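Local coordinates for lipoprotein (Paraburkholderia phytofirmans, PDB 5T11), which forms a periplasmic dodecamer and probably helps guide Pel polysaccharide export across the outer membrane, as its Pseudomonas counterpart PelC does, at residues B[111-116]-B[150-155]; B[45-50]-B[154-159]. The protein carries 1 engineered substitution. One frame throughout, in Å; residues are numbered along the deposited sequence.

Interaction 1: B[111-116]-B[150-155]; sequences VGVTFE and AKVLSP
The Phe115 ring takes the Leu153 methyl CD2 over one of its faces, while Val152 CG1 approaches the same ring obliquely, neither squarely over a face nor in line with an edge. Leu153 CD2 lies 4.0 Å from the centroid of the Phe115 ring and 19° off the ring normal, which meets the geometry of a CH-pi contact; the methyl is displaced toward the CG-CD2 side, with CD2 of Leu153 3.8 Å from CD2 of Phe115. The two side chains cross at about a right angle, and CD2 is the branch of Leu153 that touches the ring. Phe115 CD2 also receives Val152, whose CG1 is 3.6 Å away. The valine torsion explains this: CG1 is anti to the backbone N (chi1 166°), which sends it to the ring, whereas the other branch, CG2, comes within a looser 4.5 Å of Val113 CG2.

Val113 and Phe115, two residues apart on strand 109-119, both direct their CB toward 150-155: a helix end packed on one face of the mixed sheet. Just beyond the contact, the carbonyl oxygen of Lys151 accepts from both Ser154 N and Ser154 OG; Ser154 OG is 2.9 Å from Lys151 O and in the plane of that carbonyl. These two bonds tie the turn that follows Val152 and Leu153. Leu92 of strand 90-99 touches both Phe115 and Leu153, and a polar tie runs from Val152 O to Gln9 NE2 of edge strand 5-9.

No hydrogen bond crosses between the segments, and all four touching residues are buried. The contact between 111-116 and 150-155 therefore rests on dispersion and the hydrophobic effect, with the methyl over the aromatic face adding a weak orientation preference.

Interaction 2: B[45-50]-B[154-159]; sequences NTLRAG and SPLQAR
The Leu47 methyl CD2 lies against Leu156, 3.7 Å from its CD1 and 3.8 Å from its CB, the two side chains running obliquely to each other. Both leucines have CG anti to the carbonyl carbon; Leu156 turns its CB toward the helix, and Leu47 CB does not point at the tail although its CD2 reaches it.

Beside this apolar pair the backbones join directly. Ala158 N donates to Gly50 O over 2.8 Å, and the 161° angle at the hydrogen makes the bond fairly straight, although the donor is tilted 28° from the carbonyl plane. Gly50 CA is 4.3 Å from Gln157 CA, and Gln157 lays its aliphatic part alongside the glycine, with Gln157 CG 3.8 Å from Gly50 CA. A water adds a second polar link, donating to Leu47 O at 2.8 Å and to Leu156 O at 3.0 Å; it thus bridges two backbone carbonyls that could not bond to each other.

The C-terminal tail is in this way fastened to the C-terminal end of helix 35-49 and the Gly50 that follows it. Leu92 of strand 90-99 touches both leucines, Trp127 of strand 125-134 packs on Leu156, and Asn45 hydrogen-bonds Thr130 of a neighbouring subunit.

Interactions 1 and 2 share Ser154 and Pro155, and their centres lie about 11 Å apart: the end of helix 141-152 packs on the sheet, and the tail that follows it packs on helix 35-49. Interaction 1 is fully buried, its centre about 6 Å from the centre of the chain, and wholly apolar. The second contact, its centre about 11 Å from that of the chain, is only partly buried, and there backbone and water-mediated bonds supplement a leucine pair. The two contacts also touch directly, Thr46 CG2 lying 3.6 Å from Ala150 CA, which packs the two helices' ends together.

Interaction 1: B[111-116]-B[150-155]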
loop_
_atom_site.group_PDB
_atom_site.type_symbol
_atom_site.label_atom_id
_atom_site.label_comp_id
_atom_site.label_asym_id
_atom_site.label_seq_id
_atom_site.Cartn_x
_atom_site.Cartn_y
_atom_site.Cartn_z
ATOM N N VAL B 111 14.406 -23.683 14.717
ATOM C CA VAL B 111 14.341 -23.585 16.177
ATOM C C VAL B 111 15.752 -23.566 16.753
ATOM O O VAL B 111 16.594 -24.394 16.381
ATOM C CB VAL B 111 13.550 -24.758 16.792
ATOM C CG1 VAL B 111 13.544 -24.673 18.328
ATOM C CG2 VAL B 111 12.114 -24.783 16.246
ATOM N N GLY B 112 16.009 -22.629 17.667
ATOM C CA GLY B 112 17.246 -22.604 18.434
ATOM C C GLY B 112 16.938 -22.371 19.909
ATOM O O GLY B 112 16.158 -21.464 20.224
ATOM N N VAL B 113 17.501 -23.197 20.813
ATOM C CA VAL B 113 17.212 -23.150 22.247
ATOM C C VAL B 113 18.485 -23.430 23.038
ATOM O O VAL B 113 19.336 -24.225 22.625
ATOM C CB VAL B 113 16.126 -24.164 22.675
ATOM C CG1 VAL B 113 14.790 -23.823 22.063
ATOM C CG2 VAL B 113 16.543 -25.590 22.307
ATOM N N THR B 114 18.605 -22.776 24.195
ATOM C CA THR B 114 19.639 -23.076 25.177
ATOM C C THR B 114 18.960 -23.373 26.513
ATOM O O THR B 114 17.948 -22.750 26.853
ATOM C CB THR B 114 20.631 -21.906 25.320
ATOM O OG1 THR B 114 19.899 -20.681 25.452
ATOM C CG2 THR B 114 21.554 -21.801 24.092
ATOM N N PHE B 115 19.500 -24.332 27.264
ATOM C CA PHE B 115 18.943 -24.725 28.557
ATOM C C PHE B 115 20.051 -24.799 29.601
ATOM O O PHE B 115 21.200 -25.126 29.280
ATOM C CB PHE B 115 18.249 -26.102 28.511
ATOM C CG PHE B 115 16.934 -26.114 27.784
ATOM C CD1 PHE B 115 15.770 -25.668 28.412
ATOM C CD2 PHE B 115 16.844 -26.625 26.492
ATOM C CE1 PHE B 115 14.550 -25.682 27.743
ATOM C CE2 PHE B 115 15.625 -26.638 25.814
ATOM C CZ PHE B 115 14.478 -26.170 26.443
ATOM N N GLU B 116 19.690 -24.510 30.858
ATOM C CA GLU B 116 20.567 -24.693 32.011
ATOM C C GLU B 116 19.783 -25.383 33.118
ATOM O O GLU B 116 18.607 -25.072 33.341
ATOM C CB GLU B 116 21.128 -23.360 32.572
ATOM C CG GLU B 116 21.927 -22.519 31.607
ATOM C CD GLU B 116 21.053 -21.577 30.793
ATOM O OE1 GLU B 116 20.059 -21.052 31.342
ATOM O OE2 GLU B 116 21.361 -21.368 29.600
ATOM N N ALA B 150 13.024 -32.539 23.044
ATOM C CA ALA B 150 13.139 -33.915 23.529
ATOM C C ALA B 150 14.571 -34.417 23.400
ATOM O O ALA B 150 15.117 -35.021 24.332
ATOM C CB ALA B 150 12.175 -34.835 22.775
ATOM N N LYS B 151 15.205 -34.155 22.252
ATOM C CA LYS B 151 16.599 -34.562 22.061
ATOM C C LYS B 151 17.516 -33.830 23.041
ATOM O O LYS B 151 18.326 -34.452 23.745
ATOM C CB LYS B 151 17.009 -34.296 20.601
ATOM C CG LYS B 151 18.407 -34.749 20.202
ATOM C CD LYS B 151 18.523 -36.271 20.235
ATOM C CE LYS B 151 19.874 -36.769 19.721
ATOM N NZ LYS B 151 20.076 -38.200 20.078
ATOM N N VAL B 152 17.373 -32.500 23.123
ATOM C CA VAL B 152 18.262 -31.677 23.942
ATOM C C VAL B 152 18.181 -32.079 25.416
ATOM O O VAL B 152 19.200 -32.119 26.118
ATOM C CB VAL B 152 17.925 -30.185 23.748
ATOM C CG1 VAL B 152 18.594 -29.341 24.826
ATOM C CG2 VAL B 152 18.339 -29.708 22.346
ATOM N N LEU B 153 16.979 -32.357 25.910
ATOM C CA LEU B 153 16.772 -32.680 27.318
ATOM C C LEU B 153 16.887 -34.171 27.616
ATOM O O LEU B 153 16.664 -34.585 28.764
ATOM C CB LEU B 153 15.403 -32.166 27.785
ATOM C CG LEU B 153 15.177 -30.646 27.713
ATOM C CD1 LEU B 153 13.813 -30.268 28.308
ATOM C CD2 LEU B 153 16.305 -29.872 28.407
ATOM N N SER B 154 17.240 -34.985 26.622
ATOM C CA SER B 154 17.358 -36.421 26.860
ATOM C C SER B 154 18.343 -36.806 27.970
ATOM O O SER B 154 18.087 -37.825 28.636
ATOM C CB SER B 154 17.727 -37.143 25.555
ATOM O OG SER B 154 19.056 -36.855 25.166
ATOM N N PRO B 155 19.451 -36.089 28.223
ATOM C CA PRO B 155 20.302 -36.481 29.363
ATOM C C PRO B 155 19.656 -36.260 30.731
ATOM O O PRO B 155 20.199 -36.749 31.730
ATOM C CB PRO B 155 21.553 -35.608 29.194
ATOM C CG PRO B 155 21.529 -35.156 27.735
ATOM C CD PRO B 155 20.078 -35.014 27.424
#

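Interaction 2: B[45-50]-B[154-159]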
loop_
_atom_site.group_PDB
_atom_site.type_symbol
_atom_site.label_atom_id
_atom_site.label_comp_id
_atom_site.label_asym_id
_atom_site.label_seq_id
_atom_site.Cartn_x
_atom_site.Cartn_y
_atom_site.Cartn_z
ATOM N N ASN B 45 6.760 -31.096 29.887
ATOM C CA ASN B 45 6.233 -32.408 29.520
ATOM C C ASN B 45 7.356 -33.374 29.142
ATOM O O ASN B 45 7.279 -34.567 29.453
ATOM C CB ASN B 45 5.214 -32.284 28.388
ATOM C CG ASN B 45 3.786 -32.059 28.902
ATOM O OD1 ASN B 45 3.575 -31.717 30.073
ATOM N ND2 ASN B 45 2.799 -32.264 28.027
ATOM N N THR B 46 8.415 -32.872 28.502
ATOM C CA THR B 46 9.531 -33.733 28.119
ATOM C C THR B 46 10.223 -34.317 29.348
ATOM O O THR B 46 10.425 -35.535 29.443
ATOM C CB THR B 46 10.528 -32.943 27.257
ATOM O OG1 THR B 46 9.871 -32.445 26.079
ATOM C CG2 THR B 46 11.708 -33.824 26.838
ATOM N N LEU B 47 10.573 -33.458 30.312
ATOM C CA LEU B 47 11.131 -33.930 31.578
ATOM C C LEU B 47 10.234 -34.971 32.231
ATOM O O LEU B 47 10.726 -35.941 32.825
ATOM C CB LEU B 47 11.340 -32.761 32.539
ATOM C CG LEU B 47 12.422 -31.729 32.226
ATOM C CD1 LEU B 47 12.409 -30.648 33.313
ATOM C CD2 LEU B 47 13.800 -32.382 32.107
ATOM N N ARG B 48 8.912 -34.777 32.151
ATOM C CA ARG B 48 7.983 -35.759 32.706
ATOM C C ARG B 48 7.982 -37.040 31.886
ATOM O O ARG B 48 7.964 -38.140 32.449
ATOM C CB ARG B 48 6.566 -35.195 32.766
ATOM C CG ARG B 48 6.314 -34.245 33.900
ATOM C CD ARG B 48 4.829 -33.917 33.962
ATOM N NE ARG B 48 4.591 -32.682 34.689
ATOM C CZ ARG B 48 4.268 -31.531 34.122
ATOM N NH1 ARG B 48 4.115 -31.462 32.806
ATOM N NH2 ARG B 48 4.075 -30.459 34.883
ATOM N N ALA B 49 7.969 -36.910 30.557
ATOM C CA ALA B 49 8.094 -38.075 29.691
ATOM C C ALA B 49 9.361 -38.861 30.002
ATOM O O ALA B 49 9.371 -40.089 29.884
ATOM C CB ALA B 49 8.081 -37.644 28.224
ATOM N N GLY B 50 10.420 -38.175 30.430
ATOM C CA GLY B 50 11.691 -38.767 30.781
ATOM C C GLY B 50 11.757 -39.441 32.131
ATOM O O GLY B 50 12.824 -39.934 32.506
ATOM N N SER B 154 17.240 -34.985 26.622
ATOM C CA SER B 154 17.358 -36.421 26.860
ATOM C C SER B 154 18.343 -36.806 27.970
ATOM O O SER B 154 18.087 -37.825 28.636
ATOM C CB SER B 154 17.727 -37.143 25.555
ATOM O OG SER B 154 19.056 -36.855 25.166
ATOM N N PRO B 155 19.451 -36.089 28.223
ATOM C CA PRO B 155 20.302 -36.481 29.363
ATOM C C PRO B 155 19.656 -36.260 30.731
ATOM O O PRO B 155 20.199 -36.749 31.730
ATOM C CB PRO B 155 21.553 -35.608 29.194
ATOM C CG PRO B 155 21.529 -35.156 27.735
ATOM C CD PRO B 155 20.078 -35.014 27.424
ATOM N N LEU B 156 18.530 -35.552 30.823
ATOM C CA LEU B 156 17.849 -35.372 32.101
ATOM C C LEU B 156 16.788 -36.435 32.374
ATOM O O LEU B 156 16.029 -36.304 33.341
ATOM C CB LEU B 156 17.210 -33.988 32.178
ATOM C CG LEU B 156 18.152 -32.809 31.912
ATOM C CD1 LEU B 156 17.421 -31.494 32.133
ATOM C CD2 LEU B 156 19.389 -32.894 32.788
ATOM N N GLN B 157 16.719 -37.483 31.558
ATOM C CA GLN B 157 15.824 -38.591 31.865
ATOM C C GLN B 157 16.223 -39.261 33.178
ATOM O O GLN B 157 17.394 -39.274 33.573
ATOM C CB GLN B 157 15.833 -39.609 30.726
ATOM C CG GLN B 157 15.269 -39.064 29.432
ATOM C CD GLN B 157 15.536 -39.976 28.241
ATOM O OE1 GLN B 157 16.111 -41.059 28.385
ATOM N NE2 GLN B 157 15.116 -39.534 27.051
ATOM N N ALA B 158 15.228 -39.801 33.872
ATOM C CA ALA B 158 15.496 -40.504 35.116
ATOM C C ALA B 158 16.276 -41.774 34.815
ATOM O O ALA B 158 15.903 -42.545 33.926
ATOM C CB ALA B 158 14.196 -40.839 35.840
ATOM N N ARG B 159 17.372 -41.977 35.542
ATOM C CA ARG B 159 18.221 -43.139 35.335
ATOM C C ARG B 159 17.947 -44.155 36.426
ATOM O O ARG B 159 16.868 -44.148 37.013
ATOM C CB ARG B 159 19.697 -42.736 35.318
HETATM O O HOH W 1 13.355 -36.283 31.993
#